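2-dehydropantoate 2-reductase (Geobacter metallireducens, PDB 3HN2) probably catalyses the NADPH-dependent reduction of 2-dehydropantoate (ketopantoate) to (R)-pantoate, the second step of pantoate formation in pantothenate biosynthesis. Local coordinates at residues A182-E185 / K186-W189; L269-A273 / I274-P278; Y61-P64 / E65-G68; S83-E86 / E87-P91. One frame throughout, in Å; residues are numbered along the deposited sequence.

Contact 1 of 4, residues A182-E185 / K186-W189; sequences ARWE and KLVW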
# COMPACT_ATOMS: atom_id res chain seq x y z
N ALA A 182 -0.98 14.76 13.21
CA ALA A 182 -1.61 13.87 12.24
C ALA A 182 -1.93 14.52 10.88
O ALA A 182 -1.83 13.86 9.84
CB ALA A 182 -2.87 13.26 12.84
N ARG A 183 -2.32 15.80 10.91
CA ARG A 183 -2.53 16.61 9.70
C ARG A 183 -1.21 16.74 8.94
O ARG A 183 -1.16 16.52 7.73
CB ARG A 183 -3.06 18.01 10.07
CG ARG A 183 -4.52 18.05 10.53
CD ARG A 183 -5.47 18.44 9.40
NE ARG A 183 -6.74 17.73 9.51
CZ ARG A 183 -7.62 17.59 8.52
NH1 ARG A 183 -8.74 16.91 8.74
NH2 ARG A 183 -7.39 18.11 7.33
N TRP A 184 -0.16 17.08 9.68
CA TRP A 184 1.19 17.20 9.13
C TRP A 184 1.74 15.86 8.66
O TRP A 184 2.51 15.80 7.70
CB TRP A 184 2.13 17.81 10.16
CG TRP A 184 2.09 19.31 10.19
CD1 TRP A 184 1.44 20.09 11.10
CD2 TRP A 184 2.72 20.20 9.27
NE1 TRP A 184 1.63 21.42 10.80
CE2 TRP A 184 2.41 21.52 9.68
CE3 TRP A 184 3.51 20.02 8.12
CZ2 TRP A 184 2.87 22.65 9.00
CZ3 TRP A 184 3.98 21.15 7.45
CH2 TRP A 184 3.65 22.44 7.89
N GLU A 185 1.34 14.78 9.34
CA GLU A 185 1.71 13.43 8.96
C GLU A 185 1.17 13.08 7.58
O GLU A 185 1.87 12.46 6.78
CB GLU A 185 1.20 12.42 10.00
CG GLU A 185 1.89 12.47 11.37
CD GLU A 185 1.46 11.33 12.29
OE1 GLU A 185 0.30 10.88 12.21
OE2 GLU A 185 2.30 10.88 13.11
N LYS A 186 -0.06 13.50 7.30
CA LYS A 186 -0.69 13.25 5.99
C LYS A 186 -0.14 14.19 4.92
O LYS A 186 -0.16 13.85 3.73
CB LYS A 186 -2.21 13.38 6.07
CG LYS A 186 -2.91 12.49 5.05
CD LYS A 186 -4.23 13.08 4.59
CE LYS A 186 -4.75 12.33 3.38
NZ LYS A 186 -6.11 12.78 2.97
N LEU A 187 0.33 15.36 5.34
CA LEU A 187 0.98 16.33 4.45
C LEU A 187 2.30 15.80 3.90
O LEU A 187 2.69 16.16 2.79
CB LEU A 187 1.20 17.67 5.17
CG LEU A 187 0.34 18.90 4.82
CD1 LEU A 187 -0.93 18.58 4.02
CD2 LEU A 187 -0.01 19.72 6.08
N VAL A 188 2.97 14.95 4.67
CA VAL A 188 4.18 14.27 4.23
C VAL A 188 3.91 13.39 3.00
O VAL A 188 4.79 13.20 2.16
CB VAL A 188 4.83 13.45 5.37
CG1 VAL A 188 6.01 12.58 4.86
CG2 VAL A 188 5.33 14.37 6.46
N TRP A 189 2.69 12.88 2.88
CA TRP A 189 2.30 12.10 1.72
C TRP A 189 1.68 12.97 0.63
O TRP A 189 2.00 12.80 -0.57
CB TRP A 189 1.32 10.98 2.10
CG TRP A 189 1.17 10.01 0.99
CD1 TRP A 189 1.94 8.89 0.77
CD2 TRP A 189 0.23 10.07 -0.08
NE1 TRP A 189 1.52 8.25 -0.36
CE2 TRP A 189 0.48 8.95 -0.92
CE3 TRP A 189 -0.81 10.95 -0.42
CZ2 TRP A 189 -0.27 8.69 -2.07
CZ3 TRP A 189 -1.56 10.70 -1.58
CH2 TRP A 189 -1.28 9.57 -2.39
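W184 and L187 meet one turn apart in a buried part of helix 179-200, where CD2 of the leucine lies over one face of the indole, offset toward its rim, 4.1 Å from W184 CE3. The two side chains cross at a slant. With CG beside its own backbone N (chi1 -84°), the indole stands off the helix with its CE3 edge turned to the L187 side. V188 sits next along the helix: its CG2 comes within 3.4 Å of W184 O, the carbonyl that also accepts the V188 N hydrogen bond at 3.2 Å. Behind these side chains run the i to i+4 bonds, K186 N to A182 O at 3.1 Å and L187 N to R183 O at 3.0 Å. The next shell fixes the polar ends. R183 forms a salt bridge with E109 and hydrogen bonds to the carbonyls of Q103 and G105, K186 NZ reaches A126 O, and E185 pairs with R181 one turn back. W184 and V188 pack on helix 211-229. The helix thus turns an apolar side to its helical neighbours, while R183 and K186 carry their charged ends to backbone carbonyls of the N-terminal, Rossmann-type part of the chain, tying the two parts together.

Contact 2 of 4, residues L269-A273 / I274-P278; sequences LEIAA and IFRTP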
# COMPACT_ATOMS: atom_id res chain seq x y z
N LEU A 269 -7.93 23.23 -8.23
CA LEU A 269 -7.10 22.43 -7.35
C LEU A 269 -6.99 23.04 -5.95
O LEU A 269 -7.11 24.25 -5.78
CB LEU A 269 -5.71 22.23 -7.96
CG LEU A 269 -5.65 21.76 -9.42
CD1 LEU A 269 -4.21 21.59 -9.87
CD2 LEU A 269 -6.41 20.47 -9.64
N GLU A 270 -6.74 22.18 -4.96
CA GLU A 270 -6.63 22.60 -3.57
C GLU A 270 -5.21 23.02 -3.20
O GLU A 270 -4.66 22.56 -2.19
CB GLU A 270 -7.11 21.47 -2.64
CG GLU A 270 -8.46 20.85 -2.99
CD GLU A 270 -8.99 19.93 -1.89
OE1 GLU A 270 -9.47 20.45 -0.85
OE2 GLU A 270 -8.94 18.69 -2.05
N ILE A 271 -4.61 23.90 -4.01
CA ILE A 271 -3.24 24.38 -3.79
C ILE A 271 -3.13 25.15 -2.48
O ILE A 271 -2.18 24.94 -1.72
CB ILE A 271 -2.74 25.30 -4.94
CG1 ILE A 271 -2.92 24.64 -6.31
CG2 ILE A 271 -1.28 25.75 -4.72
CD1 ILE A 271 -1.96 23.49 -6.60
N ALA A 272 -4.10 26.02 -2.22
CA ALA A 272 -4.09 26.90 -1.05
C ALA A 272 -3.91 26.12 0.26
O ALA A 272 -2.94 26.35 0.99
CB ALA A 272 -5.34 27.75 -1.01
N ALA A 273 -4.79 25.16 0.50
CA ALA A 273 -4.76 24.37 1.75
C ALA A 273 -3.63 23.34 1.84
O ALA A 273 -3.02 23.19 2.90
CB ALA A 273 -6.10 23.70 1.96
N ILE A 274 -3.35 22.63 0.75
CA ILE A 274 -2.30 21.61 0.75
C ILE A 274 -0.88 22.22 0.75
O ILE A 274 0.01 21.73 1.46
CB ILE A 274 -2.49 20.58 -0.41
CG1 ILE A 274 -3.82 19.84 -0.25
CG2 ILE A 274 -1.35 19.56 -0.44
CD1 ILE A 274 -4.31 19.17 -1.53
N PHE A 275 -0.68 23.30 0.00
CA PHE A 275 0.66 23.85 -0.22
C PHE A 275 0.92 25.22 0.40
O PHE A 275 1.89 25.39 1.14
CB PHE A 275 0.97 23.93 -1.72
CG PHE A 275 1.12 22.61 -2.39
CD1 PHE A 275 2.37 22.03 -2.53
CD2 PHE A 275 0.01 21.96 -2.93
CE1 PHE A 275 2.52 20.81 -3.18
CE2 PHE A 275 0.15 20.73 -3.58
CZ PHE A 275 1.41 20.16 -3.70
N ARG A 276 0.08 26.20 0.08
CA ARG A 276 0.38 27.59 0.45
C ARG A 276 0.22 27.87 1.95
O ARG A 276 0.99 28.65 2.52
CB ARG A 276 -0.40 28.60 -0.40
CG ARG A 276 0.11 28.71 -1.85
CD ARG A 276 1.51 29.32 -1.90
NE ARG A 276 2.07 29.34 -3.25
CZ ARG A 276 3.36 29.55 -3.52
NH1 ARG A 276 4.21 29.77 -2.53
NH2 ARG A 276 3.80 29.55 -4.78
N THR A 277 -0.76 27.21 2.57
CA THR A 277 -0.98 27.28 4.03
C THR A 277 0.16 26.64 4.85
O THR A 277 0.66 27.28 5.77
CB THR A 277 -2.38 26.72 4.45
OG1 THR A 277 -3.41 27.36 3.68
CG2 THR A 277 -2.65 26.96 5.92
N PRO A 278 0.57 25.38 4.54
CA PRO A 278 1.77 24.86 5.21
C PRO A 278 3.03 25.68 4.98
O PRO A 278 3.78 25.89 5.94
CB PRO A 278 1.92 23.46 4.61
CG PRO A 278 0.54 23.07 4.31
CD PRO A 278 -0.03 24.32 3.71
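I271 and F275 stand one turn apart at the start of helix 271-284, in the C-terminal, helical part of the reductase, where the helix widens into a pi-type turn at 274-276. Among the backbone bonds, I274 N to E270 O (3.2 Å) is an ordinary i to i+4 bond from the N-cap residue. I271 O then takes two donors, F275 N at 2.8 Å and R276 N at 3.2 Å, which reach it from opposite faces of its carbonyl plane; the second spans five residues, as in a pi-helix. T277 N continues that wider spacing to A272 O. P278, lacking an N-H, leaves a kink, and its CD rests 3.3 Å from A273 O. The apolar contacts are modest: I271 CG2 touches F275 CB at 4.2 Å, and the phenyl edge is turned to I271 O, which lies in the ring plane. I274 folds CD1 back against E270 CB at 3.8 Å. Outward, E270 is hydrogen-bonded to T79, R276 forms a salt bridge with E300, and F275 packs on helices 258-264 and 290-302. The T277 hydroxyl, set beside its own backbone N (chi1 -52°), gives A272 O a second bond: OG1 donates over 2.9 Å from well above the carbonyl plane.

Contact 3 of 4, residues Y61-P64 / E65-G68; sequences YRAP and EEIG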
# COMPACT_ATOMS: atom_id res chain seq x y z
N TYR A 61 -31.29 17.61 0.24
CA TYR A 61 -31.75 18.99 0.33
C TYR A 61 -30.90 19.87 -0.58
O TYR A 61 -29.83 19.45 -1.03
CB TYR A 61 -31.64 19.50 1.78
CG TYR A 61 -32.53 18.81 2.79
CD1 TYR A 61 -32.11 17.65 3.44
CD2 TYR A 61 -33.77 19.34 3.12
CE1 TYR A 61 -32.93 17.01 4.38
CE2 TYR A 61 -34.59 18.71 4.05
CZ TYR A 61 -34.16 17.55 4.68
OH TYR A 61 -34.97 16.93 5.60
N ARG A 62 -31.38 21.08 -0.86
CA ARG A 62 -30.62 22.01 -1.71
C ARG A 62 -30.23 23.29 -0.98
O ARG A 62 -29.31 23.99 -1.40
CB ARG A 62 -31.35 22.29 -3.03
CG ARG A 62 -32.79 22.80 -2.90
CD ARG A 62 -33.65 22.34 -4.08
NE ARG A 62 -32.90 22.28 -5.34
CZ ARG A 62 -33.41 21.90 -6.51
NH1 ARG A 62 -32.63 21.87 -7.58
NH2 ARG A 62 -34.68 21.56 -6.61
N ALA A 63 -30.92 23.57 0.12
CA ALA A 63 -30.57 24.69 0.98
C ALA A 63 -30.36 24.17 2.40
O ALA A 63 -31.11 23.31 2.86
CB ALA A 63 -31.66 25.76 0.95
N PRO A 64 -29.31 24.68 3.09
CA PRO A 64 -29.06 24.30 4.49
C PRO A 64 -30.14 24.75 5.48
O PRO A 64 -30.30 24.12 6.52
CB PRO A 64 -27.72 24.96 4.81
CG PRO A 64 -27.56 26.03 3.81
CD PRO A 64 -28.27 25.59 2.57
N GLU A 65 -30.86 25.83 5.16
CA GLU A 65 -31.94 26.33 6.02
C GLU A 65 -33.18 25.44 6.04
O GLU A 65 -34.02 25.56 6.92
CB GLU A 65 -32.31 27.78 5.68
CG GLU A 65 -32.49 28.09 4.19
CD GLU A 65 -31.25 28.69 3.55
OE1 GLU A 65 -31.38 29.67 2.79
OE2 GLU A 65 -30.13 28.18 3.81
N GLU A 66 -33.27 24.54 5.06
CA GLU A 66 -34.33 23.53 5.01
C GLU A 66 -34.04 22.38 5.96
O GLU A 66 -34.96 21.79 6.53
CB GLU A 66 -34.49 23.00 3.58
CG GLU A 66 -34.76 24.08 2.52
CD GLU A 66 -34.74 23.54 1.10
OE1 GLU A 66 -35.30 24.22 0.21
OE2 GLU A 66 -34.18 22.45 0.86
N ILE A 67 -32.75 22.06 6.13
CA ILE A 67 -32.30 20.99 7.03
C ILE A 67 -32.44 21.40 8.49
O ILE A 67 -32.98 20.65 9.30
CB ILE A 67 -30.83 20.60 6.75
CG1 ILE A 67 -30.60 20.39 5.25
CG2 ILE A 67 -30.45 19.35 7.54
CD1 ILE A 67 -29.18 20.00 4.87
N GLY A 68 -31.96 22.60 8.82
CA GLY A 68 -32.05 23.12 10.18
C GLY A 68 -30.99 22.57 11.12
O GLY A 68 -30.05 21.91 10.66
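The ring of Y61 meets I67 where strand 60-61, an edge strand of the Rossmann-type sheet within this chain, parallel to 28-31, turns into the short, weakly bonded helix 64-67. The principal side-chain interaction is CH-pi. I67 CG1 lies over one face of the tyrosine ring, 3.8 Å from its centroid and 26° off the normal, nearest to CG and so shifted toward the rim. The isoleucine has CG1 beside its own backbone N (chi1 -48°), which aims the ethyl branch back at the strand, and its CD1 stays within 4.0 Å of Y61 CB. H29 of the neighbouring strand touches both residues, and L92 also packs on I67.

Polar side chains lie along the turn without forming a pair. The chain of E66 runs past the ring in the opposite sense, with CB 3.8 Å from Y61 CD2 and OE2 in the ring plane at its edge. Further on, its carboxylate lies against A63 CB, and R62 runs alongside it with the opposite charges well apart. E65 bends at chi2, bringing OE2 over the proline to 3.4 Å from P64 CG.

The backbone bonds are few. E66 N to A63 O and I67 N to P64 O are both weak, leaving G68 N to P64 O as the one well-formed bond across the turn. P64 itself is buried against L31 and P91. G68, the first residue beyond the helical conformation and with positive phi, closes the turn with this nearly straight bond, its N donating to P64 O at 3.2 Å with an N-H...O angle of 170°.

Contact 4 of 4, residues S83-E86 / E87-P91; sequences SRYE and ELIRP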
# COMPACT_ATOMS: atom_id res chain seq x y z
N SER A 83 -14.70 29.88 1.63
CA SER A 83 -15.32 31.20 1.81
C SER A 83 -16.83 31.06 2.02
O SER A 83 -17.47 31.93 2.62
CB SER A 83 -15.05 32.10 0.61
OG SER A 83 -15.38 31.43 -0.60
N ARG A 84 -17.37 29.94 1.55
CA ARG A 84 -18.79 29.64 1.66
C ARG A 84 -19.15 28.94 2.97
O ARG A 84 -20.27 28.45 3.11
CB ARG A 84 -19.24 28.78 0.48
CG ARG A 84 -19.30 29.49 -0.85
CD ARG A 84 -19.62 28.51 -1.96
NE ARG A 84 -20.53 29.08 -2.95
CZ ARG A 84 -21.84 28.86 -2.99
NH1 ARG A 84 -22.42 28.05 -2.10
NH2 ARG A 84 -22.57 29.43 -3.94
N TYR A 85 -18.21 28.89 3.91
CA TYR A 85 -18.41 28.27 5.22
C TYR A 85 -19.63 28.81 5.97
O TYR A 85 -20.44 28.04 6.47
CB TYR A 85 -17.18 28.46 6.11
CG TYR A 85 -16.15 27.35 6.08
CD1 TYR A 85 -14.86 27.59 6.55
CD2 TYR A 85 -16.45 26.08 5.59
CE1 TYR A 85 -13.89 26.59 6.54
CE2 TYR A 85 -15.49 25.08 5.57
CZ TYR A 85 -14.22 25.34 6.05
OH TYR A 85 -13.26 24.36 6.04
N GLU A 86 -19.73 30.14 6.02
CA GLU A 86 -20.77 30.83 6.79
C GLU A 86 -22.18 30.54 6.28
O GLU A 86 -23.04 30.15 7.07
CB GLU A 86 -20.48 32.34 6.85
CG GLU A 86 -21.44 33.16 7.72
CD GLU A 86 -22.38 34.02 6.89
OE1 GLU A 86 -23.60 33.77 6.92
OE2 GLU A 86 -21.89 34.95 6.21
N GLU A 87 -22.40 30.70 4.98
CA GLU A 87 -23.73 30.47 4.40
C GLU A 87 -24.20 29.01 4.49
O GLU A 87 -25.38 28.75 4.73
CB GLU A 87 -23.83 30.98 2.95
CG GLU A 87 -22.84 30.37 1.96
CD GLU A 87 -23.39 30.27 0.54
OE1 GLU A 87 -22.66 30.63 -0.41
OE2 GLU A 87 -24.55 29.84 0.37
N LEU A 88 -23.26 28.07 4.35
CA LEU A 88 -23.59 26.65 4.27
C LEU A 88 -23.77 25.95 5.62
O LEU A 88 -24.49 24.96 5.70
CB LEU A 88 -22.54 25.90 3.44
CG LEU A 88 -22.43 26.18 1.94
CD1 LEU A 88 -21.15 25.59 1.40
CD2 LEU A 88 -23.63 25.63 1.17
N ILE A 89 -23.11 26.45 6.66
CA ILE A 89 -23.08 25.76 7.95
C ILE A 89 -23.91 26.44 9.06
O ILE A 89 -24.54 25.75 9.86
CB ILE A 89 -21.61 25.42 8.39
CG1 ILE A 89 -20.97 24.48 7.36
CG2 ILE A 89 -21.56 24.75 9.76
CD1 ILE A 89 -19.45 24.46 7.38
N ARG A 90 -23.93 27.78 9.08
CA ARG A 90 -24.70 28.55 10.09
C ARG A 90 -26.15 28.11 10.39
O ARG A 90 -26.52 28.03 11.56
CB ARG A 90 -24.58 30.08 9.85
CG ARG A 90 -25.78 30.95 10.25
CD ARG A 90 -25.77 31.36 11.73
NE ARG A 90 -24.98 32.57 11.98
CZ ARG A 90 -23.74 32.59 12.44
NH1 ARG A 90 -23.12 33.74 12.63
NH2 ARG A 90 -23.11 31.45 12.72
N PRO A 91 -26.98 27.81 9.34
CA PRO A 91 -28.32 27.28 9.66
C PRO A 91 -28.36 25.91 10.36
O PRO A 91 -29.38 25.57 10.96
CB PRO A 91 -28.98 27.17 8.28
CG PRO A 91 -28.20 28.07 7.39
CD PRO A 91 -26.80 27.95 7.88
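A local contact at the start of and along the short helix 85-89 brings R84 against E87 and L88, and Y85 against I89; the helix lies in the crossover connection of the beta-alpha-beta unit between strands 72-75 and 98-101 of the Rossmann-type domain. R84 holds the N-cap position. Its guanidinium and the carboxylate of E87 form a salt bridge on the outer side, with E87 OE1 3.1 Å from R84 NH1. The oxygen stands over one face of the guanidinium, toward its rim, so the attraction is purely electrostatic, without a directed N-H bond. E87 takes the crowded first torsion (chi1 59°), with CG between N and the carbonyl carbon, and its chain is thereby folded back over R84 O, 3.4 Å from CG.

On the inner side, Y85 and I89 run alongside each other in the same direction, with Y85 CD2 3.9 Å from I89 CD1. Both touch V75 of the sheet, and Y85 also packs along helix 108-115 and hydrogen-bonds Q103 through its hydroxyl. L88 stands between these two sides: its CD1 meets R84 CB at 3.8 Å, and its side chain touches L77.

The i to i+4 bonds that hold this turn are L88 N to R84 O and I89 N to Y85 O, followed by R90 N to E86 O. At its far end the chain tightens into a 3-10 turn, where P91 meets E65. There E86 O, besides accepting the R90 N bond, has R90 CB just 3.2 Å away.

The four contacts form two touching pairs, one in each family region of the chain. Contacts 1 and 2 join where two helices of the C-terminal part pack: L187 CD2 lies 3.8 Å from P278 CG, and W184 CH2 is equally close to P278 CB. Contacts 3 and 4 lie next to each other in the Rossmann-type part, with P64 CB 3.4 Å from L88 O. Between the pairs, contacts 2 and 4 approach to about 8 Å and contacts 1 and 4 to about 9 Å between nearest atoms. L88 of contact 4 comes close to, but makes no contact with, a GxGxxG pattern (G9, G11, G14) consistent with NADPH binding.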